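Local coordinates for protein inorganic pyrophosphatase (Shewanella sp. AS-11, PDB 6LL8) that probably hydrolyses inorganic diphosphate to two phosphates as a manganese-dependent family II pyrophosphatase of the DHH family, at residues M183-S188 / E219-A224. Sequence-based numbering, arbitrary orientation. Where two conformers were deposited one is given.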
loop_
_atom_site.group_PDB
_atom_site.type_symbol
_atom_site.label_atom_id
_atom_site.label_comp_id
_atom_site.label_asym_id
_atom_site.label_seq_id
_atom_site.Cartn_x
_atom_site.Cartn_y
_atom_site.Cartn_z
ATOM N N MET A 183 -6.251 4.278 -13.773
ATOM C CA MET A 183 -5.164 4.219 -12.771
ATOM C C MET A 183 -4.173 3.121 -13.119
ATOM O O MET A 183 -2.946 3.331 -12.969
ATOM C CB MET A 183 -5.738 4.002 -11.387
ATOM C CG MET A 183 -6.389 5.299 -10.844
ATOM S SD MET A 183 -6.957 5.104 -9.150
ATOM C CE MET A 183 -8.320 3.979 -9.415
ATOM N N PHE A 184 -4.665 1.964 -13.537
ATOM C CA PHE A 184 -3.754 0.865 -13.918
ATOM C C PHE A 184 -3.059 1.121 -15.247
ATOM O O PHE A 184 -1.930 0.660 -15.412
ATOM C CB PHE A 184 -4.454 -0.487 -13.803
ATOM C CG PHE A 184 -4.646 -0.882 -12.359
ATOM C CD1 PHE A 184 -3.604 -1.448 -11.648
ATOM C CD2 PHE A 184 -5.821 -0.596 -11.693
ATOM C CE1 PHE A 184 -3.750 -1.720 -10.294
ATOM C CE2 PHE A 184 -5.960 -0.886 -10.353
ATOM C CZ PHE A 184 -4.919 -1.427 -9.643
ATOM N N LYS A 185 -3.653 1.879 -16.139
ATOM C CA LYS A 185 -2.919 2.326 -17.348
ATOM C C LYS A 185 -1.787 3.272 -16.952
ATOM O O LYS A 185 -0.698 3.173 -17.485
ATOM C CB LYS A 185 -3.877 2.989 -18.339
ATOM C CG LYS A 185 -4.856 2.025 -18.991
ATOM C CD LYS A 185 -5.747 2.755 -19.981
ATOM C CE LYS A 185 -6.762 1.920 -20.655
ATOM N NZ LYS A 185 -7.194 2.657 -21.876
ATOM N N VAL A 186 -2.012 4.151 -15.990
ATOM C CA VAL A 186 -0.917 5.004 -15.470
ATOM C C VAL A 186 0.166 4.128 -14.852
ATOM O O VAL A 186 1.359 4.341 -15.144
ATOM C CB VAL A 186 -1.443 6.046 -14.496
ATOM C CG1 VAL A 186 -0.298 6.785 -13.814
ATOM C CG2 VAL A 186 -2.339 7.050 -15.217
ATOM N N LYS A 187 -0.201 3.150 -14.039
ATOM C CA LYS A 187 0.786 2.269 -13.394
ATOM C C LYS A 187 1.605 1.525 -14.439
ATOM O O LYS A 187 2.746 1.166 -14.155
ATOM C CB LYS A 187 0.135 1.273 -12.430
ATOM C CG LYS A 187 -0.354 1.860 -11.115
ATOM C CD LYS A 187 -0.920 0.793 -10.116
ATOM C CE LYS A 187 -0.870 1.156 -8.605
ATOM N NZ LYS A 187 -1.752 0.372 -7.654
ATOM N N SER A 188 1.033 1.234 -15.599
ATOM C CA SER A 188 1.676 0.417 -16.635
ATOM C C SER A 188 2.674 1.233 -17.455
ATOM O O SER A 188 3.378 0.626 -18.269
ATOM C CB SER A 188 0.619 -0.174 -17.528
ATOM O OG SER A 188 -0.275 -1.032 -16.818
ATOM N N GLU A 219 2.157 -3.598 -10.402
ATOM C CA GLU A 219 0.886 -3.984 -11.024
ATOM C C GLU A 219 0.744 -3.282 -12.364
ATOM O O GLU A 219 0.885 -2.057 -12.452
ATOM C CB GLU A 219 -0.294 -3.557 -10.153
ATOM C CG GLU A 219 -0.383 -4.199 -8.777
ATOM C CD GLU A 219 -1.208 -3.315 -7.852
ATOM O OE1 GLU A 219 -0.830 -2.116 -7.699
ATOM O OE2 GLU A 219 -2.218 -3.770 -7.354
ATOM N N VAL A 220 0.493 -4.074 -13.385
ATOM C CA VAL A 220 0.382 -3.561 -14.765
ATOM C C VAL A 220 -0.719 -4.312 -15.491
ATOM O O VAL A 220 -1.167 -5.370 -15.041
ATOM C CB VAL A 220 1.722 -3.700 -15.514
ATOM C CG1 VAL A 220 2.841 -2.929 -14.846
ATOM C CG2 VAL A 220 2.101 -5.145 -15.699
ATOM N N ILE A 221 -1.093 -3.812 -16.651
ATOM C CA ILE A 221 -2.127 -4.445 -17.506
ATOM C C ILE A 221 -1.557 -5.590 -18.340
ATOM O O ILE A 221 -2.329 -6.472 -18.707
ATOM C CB ILE A 221 -2.758 -3.369 -18.385
ATOM C CG1 ILE A 221 -3.635 -2.462 -17.525
ATOM C CG2 ILE A 221 -3.512 -4.015 -19.530
ATOM C CD1 ILE A 221 -4.044 -1.199 -18.198
ATOM N N ASP A 222 -0.258 -5.571 -18.611
ATOM C CA ASP A 222 0.413 -6.539 -19.506
ATOM C C ASP A 222 1.854 -6.746 -19.063
ATOM O O ASP A 222 2.661 -5.816 -19.177
ATOM C CB ASP A 222 0.305 -6.023 -20.947
ATOM C CG ASP A 222 0.956 -6.904 -22.003
ATOM O OD1 ASP A 222 1.484 -7.973 -21.618
ATOM O OD2 ASP A 222 0.924 -6.501 -23.209
ATOM N N LEU A 223 2.133 -7.921 -18.530
ATOM C CA LEU A 223 3.464 -8.390 -18.060
ATOM C C LEU A 223 4.565 -8.135 -19.111
ATOM O O LEU A 223 5.746 -8.024 -18.705
ATOM C CB LEU A 223 3.294 -9.881 -17.713
ATOM C CG LEU A 223 4.368 -10.555 -16.856
ATOM C CD1 LEU A 223 4.324 -10.059 -15.421
ATOM C CD2 LEU A 223 4.231 -12.078 -16.886
ATOM N N ALA A 224 4.209 -8.157 -20.383
ATOM C CA ALA A 224 5.241 -8.091 -21.439
ATOM C C ALA A 224 6.010 -6.771 -21.345
ATOM O O ALA A 224 7.153 -6.724 -21.852
ATOM C CB ALA A 224 4.638 -8.281 -22.799
HETATM O O HOH W 1 3.308 -0.792 -11.775
#
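Lys187 and Glu219 run side by side and point the same way, ending in a salt bridge of 2.7 Å from Lys187 NZ to Glu219 OE1. The ammonium meets that oxygen on its syn side, 25° out of the carboxylate plane, and also hydrogen-bonds Ser146. Phe184 comes to Glu219 by its ring edge: CE1 lies 3.9 Å from Glu219 CD, with ring and carboxylate planes nearly perpendicular at 85°, while Glu219 CB sits in the plane of the ring. Nearer the backbones, a water donates to both Lys187 O and Glu219 O, bridging the two chains. With chi1 at -62°, Ser188 OG stands anti to its carbonyl carbon, where it reaches back one turn to donate to Phe184 O at 2.8 Å and accepts from Ile221 N at 2.9 Å. The hydroxyl thus ties the last turn of the helix to the residue just past the strand. Ile221, in the conformer described, lies obliquely against Lys185. Together these contacts join the end of helix 176-187 to the end of strand 211-220 beside the interdomain active-site cleft of a family II pyrophosphatase, the side chain of Glu219 coming within about 6 Å, nearest atoms, of the bound imidodiphosphate.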